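Local coordinates for glycoside hydrolase, GH17 family (Formosa sp. Hel1_33_131, PDB 6FCG), which probably hydrolyses internal beta-1,3-glucan linkages of the algal polysaccharide laminarin, as an endo-acting laminarinase of glycoside hydrolase family 17, at residues G120-C125 / V166-M171; V172-S177 / S210-S215. One frame throughout, in Å; residues are numbered along the deposited sequence.

Contact 1. Residues G120-C125 / V166-M171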
# COMPACT_ATOMS: atom_id res chain seq x y z
N GLY A 120 -31.51 11.45 29.88
CA GLY A 120 -30.18 12.01 29.76
C GLY A 120 -30.22 13.51 29.65
O GLY A 120 -30.92 14.08 28.81
N ALA A 121 -29.47 14.14 30.55
CA ALA A 121 -29.20 15.56 30.50
C ALA A 121 -27.80 15.66 29.91
O ALA A 121 -26.85 15.11 30.49
CB ALA A 121 -29.24 16.16 31.89
N TRP A 122 -27.68 16.31 28.75
CA TRP A 122 -26.39 16.43 28.10
C TRP A 122 -25.55 17.53 28.74
O TRP A 122 -26.03 18.64 28.96
CB TRP A 122 -26.54 16.71 26.61
CG TRP A 122 -25.23 16.58 25.90
CD1 TRP A 122 -24.24 17.53 25.81
CD2 TRP A 122 -24.73 15.43 25.22
NE1 TRP A 122 -23.17 17.03 25.11
CE2 TRP A 122 -23.45 15.75 24.73
CE3 TRP A 122 -25.25 14.17 24.97
CZ2 TRP A 122 -22.68 14.85 24.00
CZ3 TRP A 122 -24.48 13.27 24.25
CH2 TRP A 122 -23.21 13.61 23.76
N ILE A 123 -24.27 17.20 28.99
CA ILE A 123 -23.31 18.11 29.59
C ILE A 123 -22.18 18.41 28.62
O ILE A 123 -21.57 17.50 28.05
CB ILE A 123 -22.74 17.45 30.85
CG1 ILE A 123 -23.84 17.24 31.88
CG2 ILE A 123 -21.60 18.26 31.44
CD1 ILE A 123 -24.46 18.51 32.47
N ASP A 124 -21.89 19.70 28.47
CA ASP A 124 -20.81 20.20 27.61
C ASP A 124 -19.78 20.98 28.41
O ASP A 124 -20.10 21.58 29.43
CB ASP A 124 -21.40 21.16 26.59
CG ASP A 124 -22.11 20.45 25.45
OD1 ASP A 124 -21.73 19.33 25.07
OD2 ASP A 124 -23.04 21.08 24.87
N CYS A 125 -18.57 20.99 27.90
CA CYS A 125 -17.53 21.91 28.30
C CYS A 125 -17.71 23.23 27.59
O CYS A 125 -18.50 23.34 26.65
CB CYS A 125 -16.15 21.34 27.92
SG CYS A 125 -15.67 21.45 26.16
N VAL A 166 -26.66 12.50 34.45
CA VAL A 166 -25.91 13.74 34.22
C VAL A 166 -24.73 13.46 33.32
O VAL A 166 -23.70 12.94 33.76
CB VAL A 166 -25.41 14.32 35.55
CG1 VAL A 166 -24.61 15.59 35.32
CG2 VAL A 166 -26.57 14.61 36.47
N GLY A 167 -24.91 13.74 32.04
CA GLY A 167 -23.86 13.53 31.05
C GLY A 167 -23.87 12.18 30.35
O GLY A 167 -24.37 11.18 30.86
N ASN A 168 -23.33 12.19 29.14
CA ASN A 168 -23.13 10.99 28.38
C ASN A 168 -21.73 10.96 27.80
O ASN A 168 -21.43 11.62 26.77
CB ASN A 168 -24.15 10.85 27.23
CG ASN A 168 -23.86 9.62 26.37
OD1 ASN A 168 -24.01 8.51 26.83
ND2 ASN A 168 -23.41 9.82 25.17
N GLU A 169 -20.89 10.15 28.43
CA GLU A 169 -19.47 10.06 28.08
C GLU A 169 -18.82 11.43 28.21
O GLU A 169 -17.86 11.76 27.50
CB GLU A 169 -19.26 9.42 26.68
CG GLU A 169 -19.50 7.92 26.70
CD GLU A 169 -19.42 7.25 25.33
OE1 GLU A 169 -18.90 7.91 24.41
OE2 GLU A 169 -19.87 6.09 25.15
N ALA A 170 -19.32 12.21 29.15
CA ALA A 170 -18.89 13.57 29.26
C ALA A 170 -17.54 13.74 29.97
O ALA A 170 -17.01 14.83 29.93
CB ALA A 170 -19.98 14.40 29.94
N MET A 171 -17.05 12.70 30.63
CA MET A 171 -15.76 12.74 31.34
C MET A 171 -14.64 12.01 30.62
O MET A 171 -13.47 12.19 30.95
CB MET A 171 -15.89 12.11 32.74
CG MET A 171 -16.79 12.88 33.68
SD MET A 171 -16.98 12.15 35.33
CE MET A 171 -17.90 10.68 34.89
O HOH W 1 -22.64 14.91 27.68
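Two indole N-H groups grip Asp124 OD1. One is NE1 of Trp122, 2.7 Å from OD1 in a bond that stays within 120-125, and the other is NE1 of Trp129. The Trp122 bond lies in its ring plane but meets OD1 from above the carboxylate plane. The contact joins neighbouring parallel strands, 116-121 and 161-168, at their C-terminal ends in the TIM barrel. This is the end where barrels of this fold carry their active site. Gly167 N donates to Ala121 O over 2.8 Å, with a C=O...N angle of 173°, so the nitrogen lies almost on the carbonyl axis, though the bond is moderately bent at the hydrogen. One step further on, water 1 bridges the two backbones. It accepts from Ile123 N at 3.1 Å and from Asn168 N at 3.2 Å. Water 1 also lies over the centre of one face of the Trp122 ring.

Trp122 CG is anti to the backbone N (chi1 -170°), and the far, six-membered side of the indole reaches Asn168. CZ3 lies 3.7 Å from Asn168 ND2. Ring and amide cross obliquely, with planes 48° apart. Arg87 NH2 binds the other end of this amide, OD1, and so helps fix its rotation. Trp122 also packs on Asn429 of a second subunit.

Ile123 fills the apolar side. Its CB faces Ala170 CB. Its CG1, beside the backbone N, passes 3.7 Å from Gly167 N, packing on a backbone that has no side chain of its own. The same CG1 meets Val166 CG1 at 3.9 Å.

Contact 2. Residues V172-S177 / S210-S215; sequences VKWAAS and SDNFAS
Val172 carries this contact, set against Asn212 and flanked by Trp174. The loop after barrel strand 161-168 here folds onto the C-terminal end of the next strand, 206-212, in the TIM barrel. A type I beta turn from Val172 to Ala175 brings Trp174 back over Val172. Val172 CG2, anti to the backbone N, and Val172 CB do the touching. CG2 meets Asn212 CB at 3.7 Å, crossing obliquely, and also lies under one face of the Trp174 indole, toward its rim. Val172 CB packs on Ser215 OG at 3.3 Å. That hydroxyl donates to Asp211 OD1 over 2.7 Å, and Asn212 N donates to the anti lone pair of the same oxygen.

Asn212 CG is anti to its own backbone N (chi1 -173°). Its OD1 accepts from Ala214 N at 2.9 Å, a capping bond before helix 214-218. Trp174 presents an edge to the amide: CZ2 lies 3.8 Å from Asn212 ND2, with ring and amide planes 79° apart. Water 2 completes the link. It lies in the indole plane, accepts from Trp174 NE1 at 2.9 Å and donates to Asn212 OD1 at 2.8 Å.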
# COMPACT_ATOMS: atom_id res chain seq x y z
N VAL A 172 -14.97 11.22 29.62
CA VAL A 172 -13.93 10.45 28.94
C VAL A 172 -13.01 11.38 28.12
O VAL A 172 -13.48 12.22 27.35
CB VAL A 172 -14.54 9.32 28.07
CG1 VAL A 172 -15.05 9.82 26.70
CG2 VAL A 172 -13.56 8.19 27.87
N LYS A 173 -11.70 11.23 28.30
CA LYS A 173 -10.72 12.21 27.79
C LYS A 173 -10.58 12.23 26.25
O LYS A 173 -10.09 13.20 25.71
CB LYS A 173 -9.35 11.97 28.39
CG LYS A 173 -9.30 11.93 29.91
CD LYS A 173 -9.66 13.23 30.58
CE LYS A 173 -9.36 13.16 32.07
NZ LYS A 173 -10.04 14.30 32.75
N TRP A 174 -11.02 11.17 25.59
CA TRP A 174 -11.08 11.13 24.14
C TRP A 174 -12.33 11.74 23.49
O TRP A 174 -12.38 11.86 22.28
CB TRP A 174 -10.84 9.69 23.60
CG TRP A 174 -11.64 8.52 24.20
CD1 TRP A 174 -11.16 7.54 25.02
CD2 TRP A 174 -13.05 8.20 23.97
NE1 TRP A 174 -12.17 6.64 25.33
CE2 TRP A 174 -13.32 7.01 24.69
CE3 TRP A 174 -14.09 8.81 23.22
CZ2 TRP A 174 -14.56 6.44 24.70
CZ3 TRP A 174 -15.33 8.24 23.23
CH2 TRP A 174 -15.57 7.08 23.96
N ALA A 175 -13.32 12.15 24.26
CA ALA A 175 -14.46 12.85 23.71
C ALA A 175 -14.10 14.33 23.49
O ALA A 175 -14.63 15.24 24.16
CB ALA A 175 -15.68 12.70 24.62
N ALA A 176 -13.26 14.54 22.48
CA ALA A 176 -12.58 15.81 22.24
C ALA A 176 -13.49 16.98 22.03
O ALA A 176 -13.15 18.11 22.31
CB ALA A 176 -11.64 15.68 21.05
N SER A 177 -14.67 16.72 21.50
CA SER A 177 -15.60 17.80 21.20
C SER A 177 -16.22 18.47 22.39
O SER A 177 -16.70 19.60 22.23
CB SER A 177 -16.72 17.31 20.28
OG SER A 177 -16.27 17.35 18.95
N SER A 210 -23.73 8.63 32.88
CA SER A 210 -23.49 7.50 32.00
C SER A 210 -22.18 7.76 31.27
O SER A 210 -22.03 8.75 30.56
CB SER A 210 -24.68 7.28 31.07
OG SER A 210 -24.82 5.90 30.77
N ASP A 211 -21.23 6.86 31.47
CA ASP A 211 -19.88 7.11 30.97
C ASP A 211 -19.10 5.83 30.72
O ASP A 211 -19.47 4.74 31.18
CB ASP A 211 -19.13 8.06 31.94
CG ASP A 211 -18.19 9.04 31.21
OD1 ASP A 211 -17.41 8.59 30.33
OD2 ASP A 211 -18.25 10.26 31.52
N ASN A 212 -18.01 5.98 29.98
CA ASN A 212 -17.06 4.92 29.70
C ASN A 212 -16.46 4.34 30.97
O ASN A 212 -16.22 5.04 31.94
CB ASN A 212 -15.93 5.49 28.85
CG ASN A 212 -14.96 4.44 28.36
OD1 ASN A 212 -13.88 4.24 28.94
ND2 ASN A 212 -15.33 3.79 27.26
N PHE A 213 -16.18 3.05 30.92
CA PHE A 213 -15.59 2.36 32.05
C PHE A 213 -14.37 3.07 32.63
O PHE A 213 -14.16 3.05 33.83
CB PHE A 213 -15.23 0.91 31.66
CG PHE A 213 -13.98 0.80 30.86
CD1 PHE A 213 -13.98 1.08 29.51
CD2 PHE A 213 -12.78 0.43 31.47
CE1 PHE A 213 -12.82 0.96 28.77
CE2 PHE A 213 -11.61 0.32 30.74
CZ PHE A 213 -11.63 0.58 29.39
N ALA A 214 -13.54 3.64 31.77
CA ALA A 214 -12.33 4.32 32.21
C ALA A 214 -12.64 5.58 33.01
O ALA A 214 -11.95 5.91 33.96
CB ALA A 214 -11.44 4.64 31.00
N SER A 215 -13.69 6.29 32.62
CA SER A 215 -14.13 7.49 33.34
C SER A 215 -14.59 7.19 34.76
O SER A 215 -14.46 8.02 35.64
CB SER A 215 -15.28 8.17 32.59
OG SER A 215 -14.91 8.43 31.25
O HOH W 2 -11.57 4.73 27.38

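Contacts 1 and 2 follow each other round the barrel, their centres about 10 Å apart. Both use the chain that leaves strand 161-168. Contact 1 pairs its end with strand 116-121, and contact 2 lays the following loop on strand 206-212. All touching residues of contact 1 are buried, and a direct backbone bond crosses it. Contact 2 is smaller and mostly buried, but Trp174 is exposed. Its polar link across the segments runs through a water between side chains, whereas water 1 bridges backbone N-H groups. The two contacts meet directly: Glu169 N probably bonds to Ser210 O, and Met171 N to Asp211 OD2.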